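PDB 5NNL: inactive dihydroorotase-like domain, which is of unknown function but is an inactive member of the dihydroorotase-like family, probably with its TIM-barrel-type alpha/beta fold. Local coordinates for residues A[88-102]-A[118-132]. Sequence-based numbering, arbitrary orientation.
Sequences ISSVAGEVGSLFIPF and HFDAWPKHKPIITDA
Leu98 N donates to Pro127 O at 3.0 Å, opening the parallel pairing of strands 98-100 and 128-130, whose axes run 28° apart. The pairing continues as Ile129 N meets Leu98 O at 2.7 Å, a nearly straight bond with 167° at the hydrogen, and Ile100 N then reaches Ile129 O. Past this point a side chain takes over: Thr130 OG1, held anti to its own backbone N (chi1 177°), donates to Ile100 O at 2.9 Å, approaching close to the C=O axis. The same hydroxyl oxygen accepts from Ala132 N, which closes an ST turn, so it is engaged both as donor and as acceptor. One water completes the join, accepting from Phe102 N and donating to Asp131 OD1 at 2.8 Å.

At the other end, the indole of Trp122 lies between Leu98 CB, 3.5 Å from the centroid of the six-membered ring, and Ala92 CB over the opposite face; both are CH-pi contacts. Val95 CG2 touches the ring edge in plane at Trp122 CH2. Trp122 NE1 donates to Lys126 O at 3.0 Å, a bent bond arriving from above the carbonyl plane, and more weakly to Pro127 O; Lys126 O also accepts from Arg149.

His118 presents its ring edge to Ile88, with CD1 3.3 Å from ND1. His118 NE2 donates to the carbonyl oxygen of Thr81, so the buried ND1, which has no polar partner, is probably the bare nitrogen facing the methyl group. The contact thus joins two neighbouring strands of the probable barrel and, through Trp122, the chain following helix 111-121; its chemistry implies that directed bonds meet the strand-pairing groups named, while CH-pi packing and N-H bonds together hold the indole.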
# COMPACT_ATOMS: atom_id res chain seq x y z
N ILE A 88 0.43 -7.17 21.20
CA ILE A 88 0.45 -7.40 19.76
C ILE A 88 1.36 -8.57 19.41
O ILE A 88 1.18 -9.23 18.38
CB ILE A 88 0.86 -6.11 19.01
CG1 ILE A 88 2.35 -5.82 19.17
CG2 ILE A 88 0.01 -4.93 19.50
CD1 ILE A 88 2.80 -4.57 18.47
N SER A 89 2.35 -8.87 20.27
CA SER A 89 3.23 -10.01 20.02
C SER A 89 2.52 -11.34 20.21
O SER A 89 2.80 -12.30 19.48
CB SER A 89 4.46 -9.93 20.94
OG SER A 89 4.75 -11.19 21.52
N SER A 90 1.60 -11.43 21.18
CA SER A 90 0.87 -12.67 21.40
C SER A 90 -0.11 -12.98 20.27
O SER A 90 -0.71 -14.06 20.27
CB SER A 90 0.11 -12.60 22.72
OG SER A 90 -0.82 -11.52 22.74
N VAL A 91 -0.25 -12.08 19.31
CA VAL A 91 -1.23 -12.17 18.24
C VAL A 91 -0.56 -12.09 16.86
O VAL A 91 -1.25 -12.01 15.84
CB VAL A 91 -2.29 -11.07 18.42
CG1 VAL A 91 -3.38 -11.14 17.40
CG2 VAL A 91 -2.92 -11.19 19.81
N ALA A 92 0.77 -12.16 16.82
CA ALA A 92 1.50 -11.97 15.58
C ALA A 92 1.07 -12.95 14.49
O ALA A 92 1.11 -12.62 13.30
CB ALA A 92 3.00 -12.11 15.83
N GLY A 93 0.67 -14.16 14.88
CA GLY A 93 0.29 -15.17 13.91
C GLY A 93 -0.98 -14.86 13.14
O GLY A 93 -1.23 -15.48 12.11
N GLU A 94 -1.78 -13.91 13.63
CA GLU A 94 -3.02 -13.53 12.97
C GLU A 94 -2.85 -12.36 12.00
O GLU A 94 -3.77 -12.10 11.22
CB GLU A 94 -4.08 -13.18 14.02
CG GLU A 94 -4.38 -14.33 14.98
CD GLU A 94 -5.38 -13.95 16.06
OE1 GLU A 94 -6.46 -13.41 15.71
OE2 GLU A 94 -5.10 -14.19 17.25
N VAL A 95 -1.72 -11.66 12.04
CA VAL A 95 -1.45 -10.55 11.13
C VAL A 95 -0.19 -10.89 10.33
O VAL A 95 0.53 -11.84 10.63
CB VAL A 95 -1.29 -9.20 11.86
CG1 VAL A 95 -2.62 -8.78 12.47
CG2 VAL A 95 -0.21 -9.29 12.92
N GLY A 96 0.05 -10.10 9.29
CA GLY A 96 1.16 -10.36 8.40
C GLY A 96 2.30 -9.36 8.52
O GLY A 96 3.32 -9.49 7.83
N SER A 97 2.15 -8.36 9.39
CA SER A 97 3.16 -7.31 9.48
C SER A 97 2.88 -6.42 10.69
O SER A 97 1.74 -6.32 11.15
CB SER A 97 3.18 -6.46 8.22
OG SER A 97 1.98 -5.71 8.13
N LEU A 98 3.93 -5.75 11.15
CA LEU A 98 3.83 -4.75 12.20
C LEU A 98 4.10 -3.37 11.62
O LEU A 98 5.13 -3.15 10.98
CB LEU A 98 4.82 -5.04 13.33
CG LEU A 98 4.97 -3.95 14.40
CD1 LEU A 98 3.64 -3.71 15.09
CD2 LEU A 98 6.05 -4.31 15.41
N PHE A 99 3.17 -2.44 11.85
CA PHE A 99 3.31 -1.06 11.42
C PHE A 99 3.73 -0.19 12.60
O PHE A 99 3.05 -0.17 13.63
CB PHE A 99 2.00 -0.55 10.82
CG PHE A 99 2.08 0.87 10.34
CD1 PHE A 99 2.96 1.24 9.34
CD2 PHE A 99 1.25 1.84 10.88
CE1 PHE A 99 3.03 2.55 8.89
CE2 PHE A 99 1.31 3.15 10.44
CZ PHE A 99 2.20 3.50 9.45
N ILE A 100 4.84 0.52 12.43
CA ILE A 100 5.38 1.39 13.48
C ILE A 100 5.34 2.82 12.97
O ILE A 100 6.25 3.27 12.27
CB ILE A 100 6.81 0.98 13.86
CG1 ILE A 100 6.85 -0.48 14.30
CG2 ILE A 100 7.32 1.89 14.98
CD1 ILE A 100 8.22 -0.99 14.68
N PRO A 101 4.31 3.59 13.33
CA PRO A 101 4.36 5.04 13.13
C PRO A 101 4.92 5.72 14.37
O PRO A 101 4.77 5.25 15.50
CB PRO A 101 2.89 5.39 12.91
CG PRO A 101 2.16 4.42 13.83
CD PRO A 101 3.03 3.17 13.93
N PHE A 102 5.58 6.85 14.15
CA PHE A 102 6.20 7.57 15.26
C PHE A 102 5.28 8.61 15.90
O PHE A 102 5.60 9.11 16.98
CB PHE A 102 7.49 8.24 14.80
CG PHE A 102 8.69 7.35 14.88
CD1 PHE A 102 9.64 7.53 15.88
CD2 PHE A 102 8.88 6.31 13.98
CE1 PHE A 102 10.74 6.72 15.97
CE2 PHE A 102 9.98 5.49 14.06
CZ PHE A 102 10.92 5.69 15.06
N HIS A 118 9.27 -3.16 20.72
CA HIS A 118 8.63 -3.94 19.66
C HIS A 118 9.65 -4.79 18.91
O HIS A 118 9.40 -5.96 18.62
CB HIS A 118 7.89 -3.02 18.70
CG HIS A 118 6.76 -2.27 19.33
ND1 HIS A 118 5.46 -2.74 19.34
CD2 HIS A 118 6.73 -1.07 19.98
CE1 HIS A 118 4.69 -1.87 19.96
NE2 HIS A 118 5.43 -0.85 20.36
N PHE A 119 10.82 -4.21 18.59
CA PHE A 119 11.87 -4.99 17.95
C PHE A 119 12.29 -6.19 18.79
O PHE A 119 12.70 -7.22 18.25
CB PHE A 119 13.08 -4.10 17.66
CG PHE A 119 13.03 -3.44 16.32
CD1 PHE A 119 12.21 -2.35 16.10
CD2 PHE A 119 13.81 -3.90 15.28
CE1 PHE A 119 12.16 -1.73 14.87
CE2 PHE A 119 13.77 -3.30 14.04
CZ PHE A 119 12.95 -2.21 13.83
N ASP A 120 12.21 -6.07 20.12
CA ASP A 120 12.51 -7.19 21.01
C ASP A 120 11.37 -8.20 21.09
O ASP A 120 11.62 -9.40 21.25
CB ASP A 120 12.82 -6.67 22.42
CG ASP A 120 14.04 -5.78 22.45
OD1 ASP A 120 14.95 -5.97 21.62
OD2 ASP A 120 14.10 -4.88 23.32
N ALA A 121 10.12 -7.75 20.98
CA ALA A 121 8.95 -8.60 21.17
C ALA A 121 8.39 -9.17 19.88
O ALA A 121 7.59 -10.11 19.93
CB ALA A 121 7.85 -7.80 21.89
N TRP A 122 8.78 -8.64 18.72
CA TRP A 122 8.17 -9.04 17.46
C TRP A 122 9.04 -10.08 16.75
O TRP A 122 10.27 -9.97 16.76
CB TRP A 122 7.99 -7.81 16.56
CG TRP A 122 7.27 -8.06 15.26
CD1 TRP A 122 7.84 -8.22 14.03
CD2 TRP A 122 5.85 -8.17 15.07
NE1 TRP A 122 6.86 -8.41 13.09
CE2 TRP A 122 5.64 -8.40 13.70
CE3 TRP A 122 4.75 -8.10 15.93
CZ2 TRP A 122 4.36 -8.55 13.16
CZ3 TRP A 122 3.48 -8.26 15.39
CH2 TRP A 122 3.30 -8.48 14.02
N PRO A 123 8.45 -11.10 16.13
CA PRO A 123 9.27 -12.14 15.48
C PRO A 123 10.21 -11.55 14.44
O PRO A 123 9.83 -10.68 13.65
CB PRO A 123 8.23 -13.07 14.85
CG PRO A 123 7.01 -12.88 15.67
CD PRO A 123 7.01 -11.44 16.10
N LYS A 124 11.44 -12.07 14.42
CA LYS A 124 12.48 -11.49 13.57
C LYS A 124 12.20 -11.70 12.09
O LYS A 124 12.63 -10.89 11.26
CB LYS A 124 13.84 -12.10 13.92
CG LYS A 124 14.98 -11.63 13.02
CD LYS A 124 16.35 -11.86 13.66
CE LYS A 124 17.16 -12.93 12.94
NZ LYS A 124 17.99 -12.37 11.85
N HIS A 125 11.48 -12.76 11.73
CA HIS A 125 11.19 -13.07 10.34
C HIS A 125 9.79 -12.65 9.92
O HIS A 125 9.32 -13.06 8.86
CB HIS A 125 11.39 -14.56 10.08
CG HIS A 125 12.83 -14.98 10.02
ND1 HIS A 125 13.84 -14.09 9.74
CD2 HIS A 125 13.42 -16.18 10.21
CE1 HIS A 125 15.00 -14.73 9.75
NE2 HIS A 125 14.77 -16.00 10.04
N LYS A 126 9.11 -11.84 10.74
CA LYS A 126 7.82 -11.27 10.36
C LYS A 126 7.99 -9.80 9.98
O LYS A 126 8.62 -9.05 10.74
CB LYS A 126 6.83 -11.40 11.51
CG LYS A 126 5.36 -11.44 11.09
CD LYS A 126 4.52 -12.33 12.01
CE LYS A 126 3.72 -13.37 11.22
NZ LYS A 126 2.55 -12.78 10.52
N PRO A 127 7.48 -9.36 8.83
CA PRO A 127 7.82 -8.01 8.35
C PRO A 127 7.46 -6.90 9.32
O PRO A 127 6.46 -6.97 10.05
CB PRO A 127 7.01 -7.89 7.05
CG PRO A 127 6.82 -9.28 6.60
CD PRO A 127 6.67 -10.10 7.85
N ILE A 128 8.28 -5.85 9.31
CA ILE A 128 8.01 -4.60 10.01
C ILE A 128 8.01 -3.47 8.99
O ILE A 128 8.90 -3.39 8.14
CB ILE A 128 9.05 -4.31 11.12
CG1 ILE A 128 8.97 -5.40 12.20
CG2 ILE A 128 8.82 -2.92 11.73
CD1 ILE A 128 10.01 -5.27 13.30
N ILE A 129 7.02 -2.59 9.09
CA ILE A 129 6.82 -1.50 8.14
C ILE A 129 6.66 -0.21 8.92
O ILE A 129 6.01 -0.18 9.97
CB ILE A 129 5.61 -1.77 7.22
CG1 ILE A 129 5.22 -0.50 6.44
CG2 ILE A 129 4.42 -2.27 8.03
CD1 ILE A 129 4.16 -0.74 5.37
N THR A 130 7.25 0.87 8.41
CA THR A 130 7.21 2.17 9.07
C THR A 130 7.04 3.27 8.05
O THR A 130 7.44 3.14 6.89
CB THR A 130 8.48 2.43 9.89
OG1 THR A 130 8.42 3.74 10.47
CG2 THR A 130 9.73 2.32 9.02
N ASP A 131 6.44 4.38 8.49
CA ASP A 131 6.38 5.61 7.70
C ASP A 131 7.28 6.70 8.29
O ASP A 131 7.06 7.89 8.03
CB ASP A 131 4.94 6.10 7.58
CG ASP A 131 4.32 6.45 8.92
OD1 ASP A 131 4.96 6.19 9.97
OD2 ASP A 131 3.20 6.99 8.93
N ALA A 132 8.28 6.31 9.09
CA ALA A 132 9.15 7.27 9.74
C ALA A 132 9.87 8.14 8.71
O ALA A 132 10.14 7.71 7.59
CB ALA A 132 10.18 6.55 10.62
O HOH W 1 6.40 7.98 11.65